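Local coordinates for protein 11S globulin (Wrightia tinctoria, PDB 5WXU) that probably serves as a hexameric seed storage protein of the 11S globulin family and also binds the plant hormone auxin, at residues 86-97 and 167-178. Residues are numbered along the deposited sequence; the frame is centred on the assembly and turned at random.
Sequences VIENRGLFVPSY and VHWAYNEATEKL. With PO4 (phosphate ion), chain N.
F93 and A170 face each other as an antiparallel hydrogen-bonded pair, F93 N to A170 O measuring 2.8 Å, where strands 91-97 and 168-172 of the N-terminal cupin domain run 175° apart in direction. Between F93 and S96 the register slips by one, a beta bulge; past it S96 and H168 pair again, S96 O accepting from H168 N at 2.9 Å.

The apolar core is buried and well packed. I87 CD1 lies 4.0 Å from L178 CD2, the two branches running alongside in a common direction, while at the bulge P95 CG meets W169 CB at 3.7 Å; W169 also packs on P430 of a second subunit.

N172 ties the type II turn E88-G91 to the 173-177 loop. With CG anti to the backbone N (chi1 -177°), its ND2 makes bent, weak bonds to I87 O and E88 O but holds E176 O at 3.0 Å, nearly in the amide plane, while OD1 closes an Asx turn to A174 N. At the exposed turn N89 ND2 is the firm anchor, giving A174 O a nearly straight bond (2.8 Å, 176°) from above the carbonyl plane. The rest of this solvent side is looser: a water accepts from N89 ND2 and, weakly, from R90 NE, and K177 NZ stays 5.4 Å from E88 OE2, whose carboxylate is bridged to R260 instead.

At the far end S96 OG and H168 NE2 donate to separate oxygens of a phosphate, probably from the crystallisation liquor and also bound by R199, H85 and N98, which implies a donor cluster inside the cupin barrel able to hold an anion.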
loop_
_atom_site.group_PDB
_atom_site.type_symbol
_atom_site.label_atom_id
_atom_site.label_comp_id
_atom_site.label_asym_id
_atom_site.label_seq_id
_atom_site.Cartn_x
_atom_site.Cartn_y
_atom_site.Cartn_z
ATOM N N VAL B 86 -34.825 -18.669 5.224
ATOM C CA VAL B 86 -35.539 -19.433 4.262
ATOM C C VAL B 86 -36.660 -18.522 3.833
ATOM O O VAL B 86 -37.466 -18.138 4.671
ATOM C CB VAL B 86 -36.023 -20.775 4.834
ATOM C CG1 VAL B 86 -36.922 -21.461 3.804
ATOM C CG2 VAL B 86 -34.823 -21.661 5.166
ATOM N N ILE B 87 -36.640 -18.068 2.586
ATOM C CA ILE B 87 -37.546 -17.051 2.105
ATOM C C ILE B 87 -38.496 -17.738 1.128
ATOM O O ILE B 87 -38.072 -18.179 0.099
ATOM C CB ILE B 87 -36.803 -15.902 1.395
ATOM C CG1 ILE B 87 -35.745 -15.229 2.342
ATOM C CG2 ILE B 87 -37.723 -14.814 0.890
ATOM C CD1 ILE B 87 -34.737 -14.372 1.600
ATOM N N GLU B 88 -39.783 -17.707 1.423
ATOM C CA GLU B 88 -40.793 -18.246 0.503
ATOM C C GLU B 88 -40.864 -17.577 -0.814
ATOM O O GLU B 88 -40.422 -16.452 -0.998
ATOM C CB GLU B 88 -42.183 -18.169 1.150
ATOM C CG GLU B 88 -42.299 -19.100 2.328
ATOM C CD GLU B 88 -43.603 -18.902 3.129
ATOM O OE1 GLU B 88 -44.615 -18.373 2.574
ATOM O OE2 GLU B 88 -43.611 -19.258 4.342
ATOM N N ASN B 89 -41.536 -18.221 -1.761
ATOM C CA ASN B 89 -41.889 -17.571 -3.025
ATOM C C ASN B 89 -42.589 -16.219 -2.809
ATOM O O ASN B 89 -43.386 -16.106 -1.956
ATOM C CB ASN B 89 -42.823 -18.502 -3.850
ATOM C CG ASN B 89 -43.503 -17.779 -5.016
ATOM O OD1 ASN B 89 -44.711 -17.427 -4.924
ATOM N ND2 ASN B 89 -42.749 -17.492 -6.081
ATOM N N ARG B 90 -42.203 -15.221 -3.593
ATOM C CA ARG B 90 -42.627 -13.845 -3.512
ATOM C C ARG B 90 -42.385 -13.189 -2.138
ATOM O O ARG B 90 -42.962 -12.151 -1.850
ATOM C CB ARG B 90 -44.050 -13.728 -4.003
ATOM C CG ARG B 90 -44.164 -13.997 -5.500
ATOM C CD ARG B 90 -45.573 -13.818 -6.050
ATOM N NE ARG B 90 -45.536 -14.024 -7.499
ATOM C CZ ARG B 90 -46.545 -13.803 -8.338
ATOM N NH1 ARG B 90 -47.729 -13.364 -7.893
ATOM N NH2 ARG B 90 -46.359 -14.023 -9.641
ATOM N N GLY B 91 -41.465 -13.764 -1.341
ATOM C CA GLY B 91 -41.055 -13.207 -0.071
ATOM C C GLY B 91 -39.963 -12.126 -0.211
ATOM O O GLY B 91 -38.951 -12.320 -0.950
ATOM N N LEU B 92 -40.185 -11.027 0.528
ATOM C CA LEU B 92 -39.277 -9.871 0.618
ATOM C C LEU B 92 -38.676 -9.797 2.019
ATOM O O LEU B 92 -39.405 -9.659 3.020
ATOM C CB LEU B 92 -40.028 -8.599 0.210
ATOM C CG LEU B 92 -39.380 -7.246 0.460
ATOM C CD1 LEU B 92 -38.058 -7.218 -0.340
ATOM C CD2 LEU B 92 -40.305 -6.117 0.019
ATOM N N PHE B 93 -37.329 -9.954 2.128
ATOM C CA PHE B 93 -36.632 -9.867 3.364
ATOM C C PHE B 93 -36.328 -8.367 3.580
ATOM O O PHE B 93 -35.671 -7.736 2.750
ATOM C CB PHE B 93 -35.331 -10.722 3.278
ATOM C CG PHE B 93 -34.547 -10.874 4.562
ATOM C CD1 PHE B 93 -35.094 -10.738 5.816
ATOM C CD2 PHE B 93 -33.212 -11.276 4.495
ATOM C CE1 PHE B 93 -34.372 -10.984 6.965
ATOM C CE2 PHE B 93 -32.453 -11.495 5.665
ATOM C CZ PHE B 93 -33.038 -11.319 6.905
ATOM N N VAL B 94 -36.930 -7.799 4.627
ATOM C CA VAL B 94 -36.924 -6.386 4.948
ATOM C C VAL B 94 -35.431 -5.919 5.001
ATOM O O VAL B 94 -34.605 -6.581 5.625
ATOM C CB VAL B 94 -37.614 -6.150 6.271
ATOM C CG1 VAL B 94 -37.490 -4.715 6.745
ATOM C CG2 VAL B 94 -39.119 -6.510 6.186
ATOM N N PRO B 95 -35.168 -4.776 4.392
ATOM C CA PRO B 95 -33.822 -4.277 4.498
ATOM C C PRO B 95 -33.302 -4.106 5.918
ATOM O O PRO B 95 -34.018 -3.687 6.825
ATOM C CB PRO B 95 -33.922 -2.926 3.829
ATOM C CG PRO B 95 -35.170 -2.993 2.935
ATOM C CD PRO B 95 -36.055 -3.793 3.752
ATOM N N SER B 96 -32.019 -4.410 6.101
ATOM C CA SER B 96 -31.361 -4.329 7.375
ATOM C C SER B 96 -29.844 -4.047 7.192
ATOM O O SER B 96 -29.294 -4.223 6.090
ATOM C CB SER B 96 -31.481 -5.648 8.158
ATOM O OG SER B 96 -30.802 -6.824 7.604
ATOM N N TYR B 97 -29.236 -3.636 8.274
ATOM C CA TYR B 97 -27.773 -3.502 8.371
ATOM C C TYR B 97 -27.319 -4.114 9.666
ATOM O O TYR B 97 -28.075 -4.219 10.638
ATOM C CB TYR B 97 -27.245 -2.112 8.174
ATOM C CG TYR B 97 -27.682 -1.046 9.188
ATOM C CD1 TYR B 97 -28.960 -0.486 9.124
ATOM C CD2 TYR B 97 -26.900 -0.676 10.208
ATOM C CE1 TYR B 97 -29.367 0.445 10.056
ATOM C CE2 TYR B 97 -27.285 0.267 11.092
ATOM C CZ TYR B 97 -28.536 0.816 11.017
ATOM O OH TYR B 97 -28.929 1.764 11.968
ATOM N N VAL B 167 -26.792 -1.334 4.270
ATOM C CA VAL B 167 -28.169 -1.856 4.092
ATOM C C VAL B 167 -28.240 -2.889 2.959
ATOM O O VAL B 167 -27.815 -2.629 1.859
ATOM C CB VAL B 167 -29.132 -0.706 3.830
ATOM C CG1 VAL B 167 -30.601 -1.197 3.485
ATOM C CG2 VAL B 167 -29.209 0.266 4.989
ATOM N N HIS B 168 -28.916 -3.994 3.236
ATOM C CA HIS B 168 -29.113 -4.983 2.218
ATOM C C HIS B 168 -30.532 -5.605 2.388
ATOM O O HIS B 168 -31.099 -5.563 3.433
ATOM C CB HIS B 168 -28.069 -6.050 2.298
ATOM C CG HIS B 168 -27.963 -6.680 3.661
ATOM N ND1 HIS B 168 -27.230 -6.096 4.674
ATOM C CD2 HIS B 168 -28.605 -7.735 4.218
ATOM C CE1 HIS B 168 -27.384 -6.811 5.778
ATOM N NE2 HIS B 168 -28.214 -7.814 5.523
ATOM N N TRP B 169 -31.017 -6.190 1.315
ATOM C CA TRP B 169 -32.360 -6.783 1.291
ATOM C C TRP B 169 -32.380 -7.820 0.248
ATOM O O TRP B 169 -31.502 -7.872 -0.594
ATOM C CB TRP B 169 -33.463 -5.735 1.031
ATOM C CG TRP B 169 -33.338 -4.951 -0.252
ATOM C CD1 TRP B 169 -32.671 -3.732 -0.424
ATOM C CD2 TRP B 169 -33.823 -5.283 -1.557
ATOM N NE1 TRP B 169 -32.697 -3.320 -1.719
ATOM C CE2 TRP B 169 -33.414 -4.234 -2.450
ATOM C CE3 TRP B 169 -34.565 -6.362 -2.086
ATOM C CZ2 TRP B 169 -33.663 -4.255 -3.796
ATOM C CZ3 TRP B 169 -34.866 -6.316 -3.404
ATOM C CH2 TRP B 169 -34.472 -5.300 -4.248
ATOM N N ALA B 170 -33.373 -8.721 0.326
ATOM C CA ALA B 170 -33.396 -9.830 -0.626
ATOM C C ALA B 170 -34.889 -10.160 -0.959
ATOM O O ALA B 170 -35.760 -9.972 -0.154
ATOM C CB ALA B 170 -32.693 -11.039 -0.084
ATOM N N TYR B 171 -35.096 -10.585 -2.180
ATOM C CA TYR B 171 -36.435 -10.938 -2.692
ATOM C C TYR B 171 -36.298 -12.236 -3.509
ATOM O O TYR B 171 -35.418 -12.364 -4.357
ATOM C CB TYR B 171 -36.970 -9.826 -3.554
ATOM C CG TYR B 171 -38.288 -10.182 -4.210
ATOM C CD1 TYR B 171 -39.413 -10.296 -3.458
ATOM C CD2 TYR B 171 -38.361 -10.459 -5.567
ATOM C CE1 TYR B 171 -40.636 -10.664 -4.049
ATOM C CE2 TYR B 171 -39.568 -10.811 -6.166
ATOM C CZ TYR B 171 -40.689 -10.907 -5.402
ATOM O OH TYR B 171 -41.875 -11.277 -6.025
ATOM N N ASN B 172 -37.190 -13.177 -3.210
ATOM C CA ASN B 172 -37.248 -14.476 -3.894
ATOM C C ASN B 172 -38.220 -14.393 -5.068
ATOM O O ASN B 172 -39.436 -14.312 -4.848
ATOM C CB ASN B 172 -37.734 -15.566 -2.928
ATOM C CG ASN B 172 -37.727 -16.920 -3.586
ATOM O OD1 ASN B 172 -37.148 -17.086 -4.662
ATOM N ND2 ASN B 172 -38.319 -17.900 -2.915
ATOM N N GLU B 173 -37.695 -14.480 -6.272
ATOM C CA GLU B 173 -38.535 -14.504 -7.443
ATOM C C GLU B 173 -38.850 -15.915 -7.956
ATOM O O GLU B 173 -39.600 -16.041 -8.902
ATOM C CB GLU B 173 -37.917 -13.627 -8.552
ATOM C CG GLU B 173 -36.629 -14.161 -9.141
ATOM C CD GLU B 173 -35.987 -13.145 -10.090
ATOM O OE1 GLU B 173 -36.672 -12.147 -10.461
ATOM O OE2 GLU B 173 -34.809 -13.345 -10.448
ATOM N N ALA B 174 -38.281 -16.933 -7.345
ATOM C CA ALA B 174 -38.438 -18.316 -7.809
ATOM C C ALA B 174 -39.650 -18.947 -7.125
ATOM O O ALA B 174 -40.160 -18.421 -6.144
ATOM C CB ALA B 174 -37.215 -19.094 -7.450
ATOM N N THR B 175 -40.100 -20.090 -7.655
ATOM C CA THR B 175 -41.107 -20.876 -6.969
ATOM C C THR B 175 -40.570 -21.646 -5.770
ATOM O O THR B 175 -41.322 -21.850 -4.760
ATOM C CB THR B 175 -41.814 -21.841 -7.992
ATOM O OG1 THR B 175 -40.828 -22.594 -8.670
ATOM C CG2 THR B 175 -42.563 -21.017 -9.042
ATOM N N GLU B 176 -39.330 -22.178 -5.862
ATOM C CA GLU B 176 -38.691 -22.839 -4.721
ATOM C C GLU B 176 -38.158 -21.808 -3.711
ATOM O O GLU B 176 -37.915 -20.661 -4.082
ATOM C CB GLU B 176 -37.571 -23.827 -5.070
ATOM C CG GLU B 176 -36.279 -23.225 -5.600
ATOM C CD GLU B 176 -36.242 -22.844 -7.086
ATOM O OE1 GLU B 176 -35.058 -22.730 -7.545
ATOM O OE2 GLU B 176 -37.290 -22.614 -7.801
ATOM N N LYS B 177 -38.027 -22.261 -2.484
ATOM C CA LYS B 177 -37.601 -21.341 -1.388
ATOM C C LYS B 177 -36.176 -20.898 -1.717
ATOM O O LYS B 177 -35.388 -21.671 -2.267
ATOM C CB LYS B 177 -37.634 -22.053 -0.046
ATOM C CG LYS B 177 -39.068 -22.252 0.411
ATOM C CD LYS B 177 -39.207 -23.031 1.693
ATOM C CE LYS B 177 -40.634 -22.899 2.209
ATOM N NZ LYS B 177 -40.922 -23.855 3.314
ATOM N N LEU B 178 -35.892 -19.643 -1.386
ATOM C CA LEU B 178 -34.535 -19.080 -1.447
ATOM C C LEU B 178 -33.905 -19.291 -0.104
ATOM O O LEU B 178 -34.455 -18.852 0.889
ATOM C CB LEU B 178 -34.652 -17.649 -1.777
ATOM C CG LEU B 178 -33.360 -16.803 -1.812
ATOM C CD1 LEU B 178 -32.450 -17.298 -2.904
ATOM C CD2 LEU B 178 -33.701 -15.354 -2.086
HETATM P P PO4 N . -29.265 -10.064 8.419
HETATM O O1 PO4 N . -29.756 -8.737 9.192
HETATM O O2 PO4 N . -29.205 -10.121 6.902
HETATM O O3 PO4 N . -27.750 -10.174 8.632
HETATM O O4 PO4 N . -29.688 -11.399 9.035
HETATM O O HOH W 1 -43.044 -15.967 -8.603
HETATM O O HOH W 2 -32.115 -7.848 5.538
#